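Local coordinates for protein putative glutathione S-transferase (Corynebacterium glutamicum, PDB 3M1G) that probably acts as a glutathione transferase of the ECM4-like, omega-related group, at residues N29-A37 with V149-D160; L176-M185 with M237-I246. All coordinates share one frame; numbering follows the deposited sequence.

Contact 1. Residues N29-A37 with V149-D160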
loop_
_atom_site.group_PDB
_atom_site.type_symbol
_atom_site.label_atom_id
_atom_site.label_comp_id
_atom_site.label_asym_id
_atom_site.label_seq_id
_atom_site.Cartn_x
_atom_site.Cartn_y
_atom_site.Cartn_z
ATOM N N ASN A 29 -2.886 15.442 -31.654
ATOM C CA ASN A 29 -2.671 16.928 -31.634
ATOM C C ASN A 29 -1.448 17.280 -30.776
ATOM O O ASN A 29 -1.536 18.147 -29.909
ATOM C CB ASN A 29 -3.947 17.688 -31.159
ATOM C CG ASN A 29 -4.638 17.020 -29.940
ATOM O OD1 ASN A 29 -4.134 17.065 -28.808
ATOM N ND2 ASN A 29 -5.807 16.395 -30.184
ATOM N N TYR A 30 -0.333 16.577 -31.014
ATOM C CA TYR A 30 0.982 16.950 -30.483
ATOM C C TYR A 30 1.536 18.272 -31.117
ATOM O O TYR A 30 1.774 18.338 -32.355
ATOM C CB TYR A 30 1.966 15.828 -30.757
ATOM C CG TYR A 30 3.363 16.153 -30.294
ATOM C CD1 TYR A 30 3.613 16.469 -28.957
ATOM C CD2 TYR A 30 4.439 16.159 -31.194
ATOM C CE1 TYR A 30 4.893 16.771 -28.524
ATOM C CE2 TYR A 30 5.729 16.446 -30.770
ATOM C CZ TYR A 30 5.947 16.753 -29.434
ATOM O OH TYR A 30 7.223 17.033 -29.011
ATOM N N ILE A 31 1.716 19.306 -30.287
ATOM C CA ILE A 31 2.090 20.638 -30.761
ATOM C C ILE A 31 3.388 21.057 -30.096
ATOM O O ILE A 31 3.432 21.224 -28.866
ATOM C CB ILE A 31 1.000 21.673 -30.447
ATOM C CG1 ILE A 31 -0.378 21.145 -30.847
ATOM C CG2 ILE A 31 1.267 22.989 -31.177
ATOM C CD1 ILE A 31 -1.409 22.239 -30.933
ATOM N N ASP A 32 4.438 21.208 -30.901
ATOM C CA ASP A 32 5.787 21.485 -30.398
ATOM C C ASP A 32 6.371 22.784 -30.932
ATOM O O ASP A 32 7.580 22.876 -31.146
ATOM C CB ASP A 32 6.752 20.301 -30.668
ATOM C CG ASP A 32 6.914 20.005 -32.148
ATOM O OD1 ASP A 32 6.051 20.451 -32.950
ATOM O OD2 ASP A 32 7.904 19.335 -32.528
ATOM N N ASP A 33 5.532 23.810 -31.128
ATOM C CA ASP A 33 6.050 25.174 -31.282
ATOM C C ASP A 33 6.752 25.534 -29.985
ATOM O O ASP A 33 6.601 24.833 -28.994
ATOM C CB ASP A 33 4.929 26.202 -31.529
ATOM C CG ASP A 33 4.308 26.092 -32.883
ATOM O OD1 ASP A 33 4.779 25.279 -33.730
ATOM O OD2 ASP A 33 3.349 26.870 -33.136
ATOM N N ARG A 34 7.516 26.630 -29.984
ATOM C CA ARG A 34 8.250 27.059 -28.791
ATOM C C ARG A 34 8.101 28.564 -28.635
ATOM O O ARG A 34 7.912 29.278 -29.636
ATOM C CB ARG A 34 9.733 26.677 -28.909
ATOM C CG ARG A 34 9.977 25.165 -28.823
ATOM C CD ARG A 34 11.485 24.821 -29.029
ATOM N NE ARG A 34 12.268 25.541 -28.018
ATOM C CZ ARG A 34 13.441 26.152 -28.226
ATOM N NH1 ARG A 34 14.035 26.137 -29.401
ATOM N NH2 ARG A 34 14.030 26.811 -27.234
ATOM N N ILE A 35 8.109 29.021 -27.388
ATOM C CA ILE A 35 8.132 30.429 -27.078
ATOM C C ILE A 35 9.571 30.801 -26.718
ATOM O O ILE A 35 10.139 30.225 -25.798
ATOM C CB ILE A 35 7.158 30.813 -25.937
ATOM C CG1 ILE A 35 5.798 30.128 -26.111
ATOM C CG2 ILE A 35 6.944 32.337 -25.938
ATOM C CD1 ILE A 35 4.708 30.540 -25.104
ATOM N N VAL A 36 10.157 31.726 -27.469
ATOM C CA VAL A 36 11.576 32.018 -27.380
ATOM C C VAL A 36 11.903 33.511 -27.258
ATOM O O VAL A 36 11.110 34.385 -27.618
ATOM C CB VAL A 36 12.358 31.416 -28.572
ATOM C CG1 VAL A 36 12.095 29.903 -28.679
ATOM C CG2 VAL A 36 12.015 32.141 -29.892
ATOM N N ALA A 37 13.093 33.757 -26.723
ATOM C CA ALA A 37 13.645 35.091 -26.514
ATOM C C ALA A 37 14.032 35.784 -27.816
ATOM O O ALA A 37 13.965 37.013 -27.872
ATOM C CB ALA A 37 14.869 35.030 -25.566
ATOM N N VAL A 149 -3.523 26.738 -29.175
ATOM C CA VAL A 149 -2.543 26.034 -28.379
ATOM C C VAL A 149 -1.199 26.280 -29.027
ATOM O O VAL A 149 -0.970 25.916 -30.178
ATOM C CB VAL A 149 -2.812 24.529 -28.312
ATOM C CG1 VAL A 149 -1.663 23.817 -27.574
ATOM C CG2 VAL A 149 -4.164 24.258 -27.624
ATOM N N VAL A 150 -0.312 26.925 -28.270
ATOM C CA VAL A 150 1.058 27.181 -28.709
ATOM C C VAL A 150 1.908 25.935 -28.599
ATOM O O VAL A 150 2.570 25.539 -29.571
ATOM C CB VAL A 150 1.664 28.344 -27.897
ATOM C CG1 VAL A 150 3.117 28.563 -28.288
ATOM C CG2 VAL A 150 0.790 29.603 -28.100
ATOM N N THR A 151 1.873 25.281 -27.443
ATOM C CA THR A 151 2.621 24.055 -27.272
ATOM C C THR A 151 2.046 23.161 -26.173
ATOM O O THR A 151 1.560 23.649 -25.155
ATOM C CB THR A 151 4.118 24.322 -26.896
ATOM O OG1 THR A 151 4.721 23.112 -26.402
ATOM C CG2 THR A 151 4.224 25.412 -25.851
ATOM N N ASN A 152 2.141 21.855 -26.386
ATOM C CA ASN A 152 1.887 20.864 -25.336
ATOM C C ASN A 152 3.071 19.918 -25.167
ATOM O O ASN A 152 2.939 18.818 -24.642
ATOM C CB ASN A 152 0.577 20.066 -25.568
ATOM C CG ASN A 152 0.484 19.465 -26.930
ATOM O OD1 ASN A 152 1.486 19.076 -27.523
ATOM N ND2 ASN A 152 -0.748 19.393 -27.466
ATOM N N ASP A 153 4.241 20.352 -25.606
ATOM C CA ASP A 153 5.428 19.564 -25.443
ATOM C C ASP A 153 6.051 19.873 -24.065
ATOM O O ASP A 153 6.893 20.794 -23.916
ATOM C CB ASP A 153 6.390 19.853 -26.575
ATOM C CG ASP A 153 7.644 19.013 -26.472
ATOM O OD1 ASP A 153 7.513 17.795 -26.464
ATOM O OD2 ASP A 153 8.734 19.579 -26.373
ATOM N N TYR A 154 5.624 19.113 -23.063
ATOM C CA TYR A 154 5.895 19.477 -21.659
ATOM C C TYR A 154 7.402 19.500 -21.289
ATOM O O TYR A 154 7.801 20.375 -20.508
ATOM C CB TYR A 154 5.023 18.670 -20.642
ATOM C CG TYR A 154 5.215 17.198 -20.757
ATOM C CD1 TYR A 154 6.266 16.577 -20.100
ATOM C CD2 TYR A 154 4.411 16.437 -21.585
ATOM C CE1 TYR A 154 6.514 15.240 -20.265
ATOM C CE2 TYR A 154 4.643 15.069 -21.765
ATOM C CZ TYR A 154 5.710 14.487 -21.090
ATOM O OH TYR A 154 5.964 13.163 -21.202
ATOM N N PRO A 155 8.251 18.627 -21.892
ATOM C CA PRO A 155 9.706 18.786 -21.615
ATOM C C PRO A 155 10.295 20.143 -22.083
ATOM O O PRO A 155 11.071 20.746 -21.343
ATOM C CB PRO A 155 10.360 17.635 -22.380
ATOM C CG PRO A 155 9.188 16.594 -22.590
ATOM C CD PRO A 155 7.984 17.464 -22.781
ATOM N N SER A 156 9.915 20.640 -23.255
ATOM C CA SER A 156 10.435 21.911 -23.677
ATOM C C SER A 156 9.796 23.082 -22.944
ATOM O O SER A 156 10.428 24.140 -22.806
ATOM C CB SER A 156 10.380 22.085 -25.214
ATOM O OG SER A 156 9.067 22.228 -25.642
ATOM N N ILE A 157 8.605 22.896 -22.380
ATOM C CA ILE A 157 7.977 23.975 -21.645
ATOM C C ILE A 157 8.839 24.395 -20.467
ATOM O O ILE A 157 9.117 25.567 -20.311
ATOM C CB ILE A 157 6.510 23.657 -21.218
ATOM C CG1 ILE A 157 5.619 23.657 -22.454
ATOM C CG2 ILE A 157 5.969 24.700 -20.193
ATOM C CD1 ILE A 157 4.162 23.204 -22.213
ATOM N N THR A 158 9.296 23.453 -19.649
ATOM C CA THR A 158 10.050 23.804 -18.451
ATOM C C THR A 158 11.475 24.237 -18.807
ATOM O O THR A 158 12.004 25.173 -18.203
ATOM C CB THR A 158 10.058 22.650 -17.385
ATOM O OG1 THR A 158 10.461 21.425 -18.015
ATOM C CG2 THR A 158 8.632 22.461 -16.759
ATOM N N ILE A 159 12.081 23.619 -19.815
ATOM C CA ILE A 159 13.400 24.064 -20.241
ATOM C C ILE A 159 13.293 25.504 -20.722
ATOM O O ILE A 159 14.076 26.371 -20.338
ATOM C CB ILE A 159 14.005 23.149 -21.342
ATOM C CG1 ILE A 159 14.276 21.755 -20.813
ATOM C CG2 ILE A 159 15.294 23.703 -21.875
ATOM C CD1 ILE A 159 15.082 21.739 -19.495
ATOM N N ASP A 160 12.286 25.785 -21.529
ATOM C CA ASP A 160 12.117 27.150 -22.052
ATOM C C ASP A 160 11.736 28.164 -20.965
ATOM O O ASP A 160 12.213 29.306 -20.999
ATOM C CB ASP A 160 11.152 27.164 -23.230
ATOM C CG ASP A 160 11.748 26.476 -24.485
ATOM O OD1 ASP A 160 12.985 26.170 -24.514
ATOM O OD2 ASP A 160 10.995 26.294 -25.477
HETATM O O HOH W 1 9.589 21.620 -28.672
HETATM O O HOH W 2 7.564 24.404 -25.820
HETATM O O HOH W 3 0.734 26.437 -32.293
HETATM O O HOH W 4 8.389 26.960 -25.321
#
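N152 lies against the backbone of N29-I31 where the N-terminal segment runs past the edge strand 149-151 of the thioredoxin-like domain. Its amide makes two bonds, ND2 giving a proton to N29 O (2.9 Å) in the amide plane and OD1 taking one from I31 N (2.8 Å), nearly straight at 173°. The N152 backbone N returns a bond to I31 O, so both N and O of I31 bond N152. This works because CG stands between the backbone N and carbonyl carbon, chi1 52°. Y30 reaches past N152 with its ring and amide planes only 20° apart, and its OH donates to D153 OD1 (2.7 Å) from above the carboxylate plane. D153 N-caps helix 154-163, its OD2 taking a weak bond from S156 N. I31 CD1 meets V149 CG1 at 3.7 Å, while the I35 and V150 side chains cross at about a right angle, CG1 against CG1. The D33 carboxylate is held by W55 NE1 and F53 N of strand 53-56, beside strand 34-36 in the small sheet. Farther along helix 154-163, D160 salt-bridges R34 of strand 34-36, gripped side-on, NE to the syn lone pair of OD2 (2.9 Å), NH2 to OD1 (3.0 Å).

Contact 2. Residues L176-M185 with M237-I246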
loop_
_atom_site.group_PDB
_atom_site.type_symbol
_atom_site.label_atom_id
_atom_site.label_comp_id
_atom_site.label_asym_id
_atom_site.label_seq_id
_atom_site.Cartn_x
_atom_site.Cartn_y
_atom_site.Cartn_z
ATOM N N LEU A 176 17.949 26.644 -12.467
ATOM C CA LEU A 176 17.506 25.248 -12.320
ATOM C C LEU A 176 18.101 24.323 -13.405
ATOM O O LEU A 176 17.990 23.100 -13.315
ATOM C CB LEU A 176 15.961 25.161 -12.371
ATOM C CG LEU A 176 15.268 25.926 -11.248
ATOM C CD1 LEU A 176 13.753 25.993 -11.458
ATOM C CD2 LEU A 176 15.604 25.267 -9.816
ATOM N N TYR A 177 18.699 24.908 -14.434
ATOM C CA TYR A 177 19.208 24.130 -15.572
ATOM C C TYR A 177 20.575 24.675 -16.004
ATOM O O TYR A 177 20.727 25.210 -17.118
ATOM C CB TYR A 177 18.214 24.202 -16.708
ATOM C CG TYR A 177 18.428 23.183 -17.835
ATOM C CD1 TYR A 177 18.500 21.813 -17.559
ATOM C CD2 TYR A 177 18.519 23.577 -19.165
ATOM C CE1 TYR A 177 18.667 20.871 -18.575
ATOM C CE2 TYR A 177 18.681 22.616 -20.218
ATOM C CZ TYR A 177 18.757 21.269 -19.887
ATOM O OH TYR A 177 18.913 20.276 -20.833
ATOM N N PRO A 178 21.557 24.590 -15.113
ATOM C CA PRO A 178 22.838 25.245 -15.387
ATOM C C PRO A 178 23.670 24.542 -16.461
ATOM O O PRO A 178 23.733 23.299 -16.491
ATOM C CB PRO A 178 23.572 25.154 -14.054
ATOM C CG PRO A 178 22.782 24.307 -13.192
ATOM C CD PRO A 178 21.568 23.867 -13.839
ATOM N N ALA A 179 24.309 25.352 -17.296
ATOM C CA ALA A 179 25.077 24.900 -18.449
ATOM C C ALA A 179 25.994 23.724 -18.146
ATOM O O ALA A 179 26.028 22.761 -18.905
ATOM C CB ALA A 179 25.900 26.091 -19.058
ATOM N N GLU A 180 26.694 23.766 -17.023
ATOM C CA GLU A 180 27.719 22.754 -16.716
ATOM C C GLU A 180 27.127 21.399 -16.338
ATOM O O GLU A 180 27.878 20.427 -16.220
ATOM C CB GLU A 180 28.587 23.159 -15.515
ATOM C CG GLU A 180 28.687 24.654 -15.231
ATOM C CD GLU A 180 27.492 25.187 -14.429
ATOM O OE1 GLU A 180 27.247 24.703 -13.293
ATOM O OE2 GLU A 180 26.835 26.115 -14.952
ATOM N N LEU A 181 25.824 21.333 -16.056
ATOM C CA LEU A 181 25.218 20.072 -15.620
ATOM C C LEU A 181 24.349 19.451 -16.704
ATOM O O LEU A 181 23.891 18.324 -16.523
ATOM C CB LEU A 181 24.351 20.290 -14.348
ATOM C CG LEU A 181 25.063 20.785 -13.082
ATOM C CD1 LEU A 181 24.062 20.996 -11.934
ATOM C CD2 LEU A 181 26.154 19.815 -12.685
ATOM N N ARG A 182 24.083 20.189 -17.793
ATOM C CA ARG A 182 23.075 19.775 -18.791
ATOM C C ARG A 182 23.394 18.429 -19.448
ATOM O O ARG A 182 22.501 17.591 -19.650
ATOM C CB ARG A 182 22.879 20.834 -19.882
ATOM C CG ARG A 182 22.195 22.081 -19.382
ATOM C CD ARG A 182 22.003 23.154 -20.465
ATOM N NE ARG A 182 21.762 24.407 -19.775
ATOM C CZ ARG A 182 21.949 25.624 -20.269
ATOM N NH1 ARG A 182 22.348 25.786 -21.509
ATOM N NH2 ARG A 182 21.748 26.697 -19.499
ATOM N N GLU A 183 24.666 18.233 -19.758
ATOM C CA GLU A 183 25.133 16.989 -20.363
ATOM C C GLU A 183 24.945 15.776 -19.486
ATOM O O GLU A 183 24.469 14.786 -19.961
ATOM C CB GLU A 183 26.627 17.043 -20.733
ATOM C CG GLU A 183 26.856 17.406 -22.141
ATOM C CD GLU A 183 28.297 17.090 -22.651
ATOM O OE1 GLU A 183 28.685 17.799 -23.584
ATOM O OE2 GLU A 183 29.012 16.168 -22.162
ATOM N N GLU A 184 25.392 15.811 -18.237
ATOM C CA GLU A 184 25.171 14.667 -17.318
ATOM C C GLU A 184 23.699 14.537 -16.970
ATOM O O GLU A 184 23.239 13.462 -16.696
ATOM C CB GLU A 184 25.968 14.741 -16.001
ATOM C CG GLU A 184 25.807 13.453 -15.083
ATOM C CD GLU A 184 26.142 13.688 -13.601
ATOM O OE1 GLU A 184 26.676 14.763 -13.263
ATOM O OE2 GLU A 184 25.860 12.795 -12.770
HETATM N N MSE A 185 22.952 15.637 -17.004
HETATM C CA MSE A 185 21.541 15.586 -16.617
HETATM C C MSE A 185 20.692 14.815 -17.637
HETATM O O MSE A 185 19.684 14.170 -17.268
HETATM C CB MSE A 185 20.969 16.993 -16.427
HETATM C CG MSE A 185 19.803 17.055 -15.488
HETATM SE SE MSE A 185 19.017 18.840 -15.212
HETATM C CE MSE A 185 20.652 19.834 -14.757
HETATM N N MSE A 237 21.290 16.021 -8.917
HETATM C CA MSE A 237 22.499 16.530 -9.530
HETATM C C MSE A 237 23.414 17.240 -8.517
HETATM O O MSE A 237 24.163 18.142 -8.889
HETATM C CB MSE A 237 22.148 17.492 -10.666
HETATM C CG MSE A 237 21.143 16.947 -11.676
HETATM SE SE MSE A 237 21.707 15.249 -12.488
HETATM C CE MSE A 237 23.323 15.821 -13.228
ATOM N N GLY A 238 23.347 16.865 -7.251
ATOM C CA GLY A 238 24.311 17.367 -6.270
ATOM C C GLY A 238 23.708 18.271 -5.206
ATOM O O GLY A 238 22.676 17.961 -4.635
ATOM N N ASP A 239 24.343 19.415 -4.982
ATOM C CA ASP A 239 24.040 20.217 -3.800
ATOM C C ASP A 239 22.740 21.011 -3.876
ATOM O O ASP A 239 22.225 21.390 -2.836
ATOM C CB ASP A 239 25.182 21.205 -3.530
ATOM C CG ASP A 239 26.410 20.538 -2.932
ATOM O OD1 ASP A 239 26.300 19.387 -2.464
ATOM O OD2 ASP A 239 27.468 21.185 -2.927
ATOM N N HIS A 240 22.265 21.314 -5.085
ATOM C CA HIS A 240 21.091 22.167 -5.267
ATOM C C HIS A 240 20.022 21.553 -6.178
ATOM O O HIS A 240 20.317 20.718 -7.026
ATOM C CB HIS A 240 21.504 23.577 -5.791
ATOM C CG HIS A 240 22.586 24.226 -4.973
ATOM N ND1 HIS A 240 22.474 24.387 -3.608
ATOM C CD2 HIS A 240 23.809 24.721 -5.313
ATOM C CE1 HIS A 240 23.584 24.956 -3.139
ATOM N NE2 HIS A 240 24.418 25.144 -4.148
ATOM N N ILE A 241 18.790 22.023 -6.006
ATOM C CA ILE A 241 17.654 21.588 -6.806
ATOM C C ILE A 241 17.845 21.994 -8.276
ATOM O O ILE A 241 18.317 23.103 -8.575
ATOM C CB ILE A 241 16.332 22.175 -6.267
ATOM C CG1 ILE A 241 16.048 21.569 -4.894
ATOM C CG2 ILE A 241 15.141 21.963 -7.281
ATOM C CD1 ILE A 241 14.928 22.222 -4.081
ATOM N N THR A 242 17.551 21.054 -9.172
ATOM C CA THR A 242 17.561 21.292 -10.616
ATOM C C THR A 242 16.284 20.771 -11.277
ATOM O O THR A 242 15.431 20.133 -10.644
ATOM C CB THR A 242 18.760 20.575 -11.300
ATOM O OG1 THR A 242 18.678 19.159 -11.044
ATOM C CG2 THR A 242 20.138 21.134 -10.811
ATOM N N GLU A 243 16.147 21.070 -12.563
ATOM C CA GLU A 243 15.119 20.502 -13.412
ATOM C C GLU A 243 14.875 19.000 -13.196
ATOM O O GLU A 243 13.728 18.556 -13.274
ATOM C CB GLU A 243 15.504 20.746 -14.880
ATOM C CG GLU A 243 14.651 20.089 -15.953
ATOM C CD GLU A 243 13.361 20.866 -16.324
ATOM O OE1 GLU A 243 13.215 22.031 -15.903
ATOM O OE2 GLU A 243 12.520 20.298 -17.077
ATOM N N ALA A 244 15.945 18.220 -13.046
ATOM C CA ALA A 244 15.827 16.777 -12.771
ATOM C C ALA A 244 14.936 16.439 -11.574
ATOM O O ALA A 244 14.112 15.519 -11.635
ATOM C CB ALA A 244 17.253 16.141 -12.607
ATOM N N ASP A 245 15.069 17.206 -10.490
ATOM C CA ASP A 245 14.251 17.009 -9.284
ATOM C C ASP A 245 12.789 17.397 -9.540
ATOM O O ASP A 245 11.843 16.735 -9.076
ATOM C CB ASP A 245 14.845 17.815 -8.127
ATOM C CG ASP A 245 16.296 17.511 -7.884
ATOM O OD1 ASP A 245 16.619 16.347 -7.523
ATOM O OD2 ASP A 245 17.134 18.452 -8.041
ATOM N N ILE A 246 12.580 18.432 -10.362
ATOM C CA ILE A 246 11.257 18.856 -10.712
ATOM C C ILE A 246 10.521 17.809 -11.578
ATOM O O ILE A 246 9.290 17.737 -11.540
ATOM C CB ILE A 246 11.350 20.219 -11.373
ATOM C CG1 ILE A 246 11.801 21.239 -10.278
ATOM C CG2 ILE A 246 10.032 20.624 -12.025
ATOM C CD1 ILE A 246 12.465 22.424 -10.789
#
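Two helix starts in the all-helical C-terminal domain of this GST fold meet here: the segment leading into helix 182-197 packs on the N-terminal turn of helix 243-253. T242 is the N-cap of the latter; its backbone N bonds to D245 OD2, on the anti lone pair, at 2.9 Å. The one hydrogen bond between the segments is E243 N to L176 O (2.8 Å, 166°), which gives a first-turn NH of the helix a partner from the loop. L176 then spreads its two methyl branches: CD2 lies beside I241, pointing the same way, and the side chain crosses that of I246 at about a right angle, CD1 to CD1 3.9 Å, next to L82 of helix 71-83. On the other flank two selenomethionines cross, M185 CG resting 4.0 Å from M237 SE. The bend of M185 at chi3 (-52°) turns its CE toward T242, where the two side chains meet tip to tip, CE to CB 4.0 Å. L181 CD1 adds to this patch, 4.1 Å from T242 CG2. Just before that methyl, M185 SE rests against the first turn of helix 243-253, 3.8 Å from A244 N.

Contact 1 closes before contact 2 opens along the chain, and their centres lie 20 Å apart. Contact 1 joins the N-terminal segment to strand 149-151 and helix 154-163; contact 2 joins the starts of two helices of the C-terminal domain, so the pair spans the two-domain GST fold. Helix 154-163 and helix 182-197 are consecutive, and the contacts touch through the first of them. T158 OG1 probably hydrogen-bonds E243 OE2 at 2.5 Å, and R247 forms a salt bridge to the same oxygen. I159 CD1 packs on Y177 CZ at 3.7 Å. Helix 71-83, which begins just after the predicted nucleophile C70, packs against helix 154-163 and against L176 and I246 of contact 2.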